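PDB 1R0K: 1-deoxy-D-xylulose 5-phosphate reductoisomerase from Zymomonas mobilis, which catalyses the NADPH-dependent rearrangement and reduction of 1-deoxy-D-xylulose 5-phosphate to 2-C-methyl-D-erythritol 4-phosphate, an early step of isoprenoid biosynthesis. Local coordinates for residues S19-D22 / L23-N27; R181-S184 / L185-A189. All coordinates share one frame; numbering follows the deposited sequence.

How the contacts relate
Both contacts are local, made between side chains a few residues apart. Contact 1 (19-22 with 23-27) runs along the second half of helix 15-25 and just past it, in the Rossmann-type part of the chain; contact 2 (181-184 with 185-189) starts the short helix 185-188. They lie on opposite sides of the chain's centre, their own centres 42 Å apart and their nearest atoms about 26 Å apart. Contact 1 is close to the predicted NADPH site, the side chain of T20 being about 4 Å from that of I16. Contact 2 is farther from the predicted substrate-binding residues: the M188 side chain is about 11 Å from that of S212, predicted to bind 1-deoxy-D-xylulose 5-phosphate.

Contact 1: residues S19-D22 / L23-N27; sequences STLD and LIERN
D22 and R26, one helical turn apart, form a side-on salt bridge in which two nitrogens of the arginine reach one carboxylate oxygen each. R26 NE gives D22 OD2 a practically straight bond of 2.7 Å, lying in the guanidinium plane yet arriving from above the carboxylate plane. R26 NH2 reaches the syn lone pair of D22 OD1 at 3.2 Å in a more bent bond (141°), consistent with the 55° between the two planes. The first torsion of D22 (chi1 -179°) swings CG away from the backbone N, which brings the carboxylate to the arginine, whose extended chain passes over D22 O. OD2 also pairs with R267, so an alanine at D22 would probably leave both R26 and R267 without this acidic mate. On the buried side, T20 turns its methyl to I24, CG2 lying 3.8 Å from I24 CD1, while OG1 bonds back to I16 O; both side chains pack on strand 5-10. E25 N bonds to L21 O at 2.7 Å, and N27 ND2 returns to L23 O at 2.8 Å. This amphipathic helix is the crossover of the beta-alpha-beta unit, strand 5-10, helix 15-25, strand 31-38, of a Rossmann-type dinucleotide-binding fold.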
loop_
_atom_site.group_PDB
_atom_site.type_symbol
_atom_site.label_atom_id
_atom_site.label_comp_id
_atom_site.label_asym_id
_atom_site.label_seq_id
_atom_site.Cartn_x
_atom_site.Cartn_y
_atom_site.Cartn_z
ATOM N N SER B 19 17.202 17.942 -1.383
ATOM C CA SER B 19 16.765 16.635 -1.861
ATOM C C SER B 19 16.047 16.784 -3.195
ATOM O O SER B 19 16.174 15.935 -4.081
ATOM C CB SER B 19 15.827 15.981 -0.842
ATOM O OG SER B 19 16.508 15.685 0.368
ATOM N N THR B 20 15.299 17.873 -3.338
ATOM C CA THR B 20 14.566 18.125 -4.572
ATOM C C THR B 20 15.543 18.386 -5.717
ATOM O O THR B 20 15.382 17.843 -6.805
ATOM C CB THR B 20 13.616 19.334 -4.421
ATOM O OG1 THR B 20 12.691 19.081 -3.356
ATOM C CG2 THR B 20 12.830 19.568 -5.718
ATOM N N LEU B 21 16.557 19.213 -5.473
ATOM C CA LEU B 21 17.542 19.512 -6.515
ATOM C C LEU B 21 18.331 18.267 -6.911
ATOM O O LEU B 21 18.670 18.083 -8.082
ATOM C CB LEU B 21 18.489 20.617 -6.046
ATOM C CG LEU B 21 17.930 22.029 -6.275
ATOM C CD1 LEU B 21 18.775 23.055 -5.560
ATOM C CD2 LEU B 21 17.889 22.309 -7.764
ATOM N N ASP B 22 18.619 17.415 -5.933
ATOM C CA ASP B 22 19.344 16.178 -6.190
ATOM C C ASP B 22 18.638 15.424 -7.318
ATOM O O ASP B 22 19.265 15.025 -8.299
ATOM C CB ASP B 22 19.375 15.307 -4.926
ATOM C CG ASP B 22 20.144 14.006 -5.126
ATOM O OD1 ASP B 22 21.378 13.996 -4.926
ATOM O OD2 ASP B 22 19.513 12.990 -5.491
ATOM N N LEU B 23 17.327 15.250 -7.189
ATOM C CA LEU B 23 16.566 14.527 -8.202
ATOM C C LEU B 23 16.468 15.282 -9.521
ATOM O O LEU B 23 16.525 14.679 -10.591
ATOM C CB LEU B 23 15.156 14.202 -7.683
ATOM C CG LEU B 23 15.106 13.328 -6.424
ATOM C CD1 LEU B 23 13.663 12.899 -6.152
ATOM C CD2 LEU B 23 15.986 12.102 -6.615
ATOM N N ILE B 24 16.319 16.603 -9.446
ATOM C CA ILE B 24 16.225 17.414 -10.657
ATOM C C ILE B 24 17.530 17.361 -11.458
ATOM O O ILE B 24 17.518 17.179 -12.674
ATOM C CB ILE B 24 15.913 18.896 -10.319
ATOM C CG1 ILE B 24 14.499 19.010 -9.745
ATOM C CG2 ILE B 24 16.053 19.762 -11.574
ATOM C CD1 ILE B 24 14.143 20.394 -9.241
ATOM N N GLU B 25 18.652 17.508 -10.768
ATOM C CA GLU B 25 19.944 17.502 -11.438
ATOM C C GLU B 25 20.369 16.164 -12.045
ATOM O O GLU B 25 21.258 16.125 -12.901
ATOM C CB GLU B 25 21.001 18.056 -10.489
ATOM C CG GLU B 25 20.834 19.562 -10.304
ATOM C CD GLU B 25 21.873 20.167 -9.395
ATOM O OE1 GLU B 25 21.621 20.260 -8.171
ATOM O OE2 GLU B 25 22.947 20.539 -9.911
ATOM N N ARG B 26 19.726 15.080 -11.620
ATOM C CA ARG B 26 20.002 13.751 -12.168
ATOM C C ARG B 26 19.123 13.592 -13.405
ATOM O O ARG B 26 19.159 12.566 -14.083
ATOM C CB ARG B 26 19.623 12.656 -11.166
ATOM C CG ARG B 26 20.416 12.667 -9.881
ATOM C CD ARG B 26 19.838 11.690 -8.864
ATOM N NE ARG B 26 20.592 11.735 -7.617
ATOM C CZ ARG B 26 21.792 11.193 -7.451
ATOM N NH1 ARG B 26 22.376 10.550 -8.453
ATOM N NH2 ARG B 26 22.419 11.315 -6.290
ATOM N N ASN B 27 18.332 14.620 -13.694
ATOM C CA ASN B 27 17.412 14.572 -14.822
ATOM C C ASN B 27 17.249 15.920 -15.515
ATOM O O ASN B 27 16.135 16.324 -15.850
ATOM C CB ASN B 27 16.051 14.082 -14.327
ATOM C CG ASN B 27 16.109 12.678 -13.764
ATOM O OD1 ASN B 27 16.146 11.703 -14.515
ATOM N ND2 ASN B 27 16.131 12.564 -12.436
#

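Contact 2: residues R181-S184 / L185-A189; sequences RTTS and LAEMA
S184 caps the N-terminus of helix 185-188, where the loop after strand 168-175 leads into it: its OG accepts from E187 N at 3.1 Å, the N-cap bond that occupies an amide in the helix's first turn. Serine suits this place because its short side chain folds back over the turn, OG sitting between the backbone N and the carbonyl carbon (chi1 70°). S184 O is used as well, receiving M188 N at 2.9 Å in a nearly straight bond. The cap residue's own amide is served by a water, which accepts from S184 N at 3.1 Å and donates to E187 OE1 at 2.6 Å, bridging the cap to the acidic side chain. The other carboxylate oxygen of E187, OE2, is taken by a salt bridge with R195, and T183 O accepts from R304. A negative side chain in the first turn is also likely to be favourable toward the positive end of the helix dipole. M188 packs on F343. The T183 methyl packs against E187 and M188: T183 CG2 lies 3.6 Å from E187 CB, the two side chains crossing at about a right angle, and the same methyl carbon comes within 3.6 Å of M188 CG.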
loop_
_atom_site.group_PDB
_atom_site.type_symbol
_atom_site.label_atom_id
_atom_site.label_comp_id
_atom_site.label_asym_id
_atom_site.label_seq_id
_atom_site.Cartn_x
_atom_site.Cartn_y
_atom_site.Cartn_z
ATOM N N ARG B 181 7.865 8.885 24.295
ATOM C CA ARG B 181 6.797 7.918 24.067
ATOM C C ARG B 181 6.454 7.087 25.301
ATOM O O ARG B 181 5.290 6.765 25.533
ATOM C CB ARG B 181 7.181 6.971 22.920
ATOM C CG ARG B 181 6.192 5.821 22.691
ATOM C CD ARG B 181 6.623 4.945 21.515
ATOM N NE ARG B 181 7.950 4.358 21.710
ATOM C CZ ARG B 181 8.187 3.202 22.323
ATOM N NH1 ARG B 181 7.185 2.480 22.816
ATOM N NH2 ARG B 181 9.432 2.758 22.435
ATOM N N THR B 182 7.460 6.730 26.089
ATOM C CA THR B 182 7.215 5.912 27.274
ATOM C C THR B 182 7.407 6.663 28.588
ATOM O O THR B 182 7.442 6.049 29.659
ATOM C CB THR B 182 8.139 4.687 27.290
ATOM O OG1 THR B 182 9.498 5.121 27.423
ATOM C CG2 THR B 182 7.988 3.892 26.007
ATOM N N THR B 183 7.526 7.983 28.499
ATOM C CA THR B 183 7.732 8.844 29.666
ATOM C C THR B 183 6.403 9.264 30.288
ATOM O O THR B 183 5.464 9.632 29.581
ATOM C CB THR B 183 8.500 10.124 29.272
ATOM O OG1 THR B 183 9.707 9.765 28.590
ATOM C CG2 THR B 183 8.831 10.956 30.505
ATOM N N SER B 184 6.330 9.213 31.614
ATOM C CA SER B 184 5.117 9.588 32.335
ATOM C C SER B 184 4.939 11.101 32.355
ATOM O O SER B 184 5.896 11.851 32.159
ATOM C CB SER B 184 5.192 9.099 33.781
ATOM O OG SER B 184 6.170 9.837 34.499
ATOM N N LEU B 185 3.709 11.542 32.598
ATOM C CA LEU B 185 3.416 12.961 32.680
ATOM C C LEU B 185 4.243 13.562 33.801
ATOM O O LEU B 185 4.749 14.674 33.684
ATOM C CB LEU B 185 1.934 13.194 32.984
ATOM C CG LEU B 185 0.985 13.476 31.823
ATOM C CD1 LEU B 185 -0.441 13.490 32.346
ATOM C CD2 LEU B 185 1.338 14.806 31.170
ATOM N N ALA B 186 4.374 12.816 34.894
ATOM C CA ALA B 186 5.132 13.290 36.042
ATOM C C ALA B 186 6.579 13.581 35.670
ATOM O O ALA B 186 7.129 14.604 36.069
ATOM C CB ALA B 186 5.074 12.263 37.176
ATOM N N GLU B 187 7.211 12.693 34.910
ATOM C CA GLU B 187 8.592 12.963 34.538
ATOM C C GLU B 187 8.635 14.090 33.512
ATOM O O GLU B 187 9.478 14.981 33.598
ATOM C CB GLU B 187 9.284 11.727 33.956
ATOM C CG GLU B 187 10.803 11.903 33.886
ATOM C CD GLU B 187 11.516 10.807 33.117
ATOM O OE1 GLU B 187 10.986 9.681 33.043
ATOM O OE2 GLU B 187 12.623 11.075 32.602
ATOM N N MET B 188 7.722 14.060 32.547
ATOM C CA MET B 188 7.700 15.099 31.522
ATOM C C MET B 188 7.650 16.492 32.148
ATOM O O MET B 188 8.214 17.445 31.609
ATOM C CB MET B 188 6.516 14.893 30.568
ATOM C CG MET B 188 6.748 13.791 29.538
ATOM S SD MET B 188 5.552 13.764 28.173
ATOM C CE MET B 188 4.250 12.776 28.869
ATOM N N ALA B 189 6.989 16.605 33.296
ATOM C CA ALA B 189 6.896 17.883 33.984
ATOM C C ALA B 189 8.279 18.476 34.259
ATOM O O ALA B 189 8.440 19.691 34.282
ATOM C CB ALA B 189 6.139 17.714 35.291
HETATM O O HOH W 1 8.784 8.299 33.286
#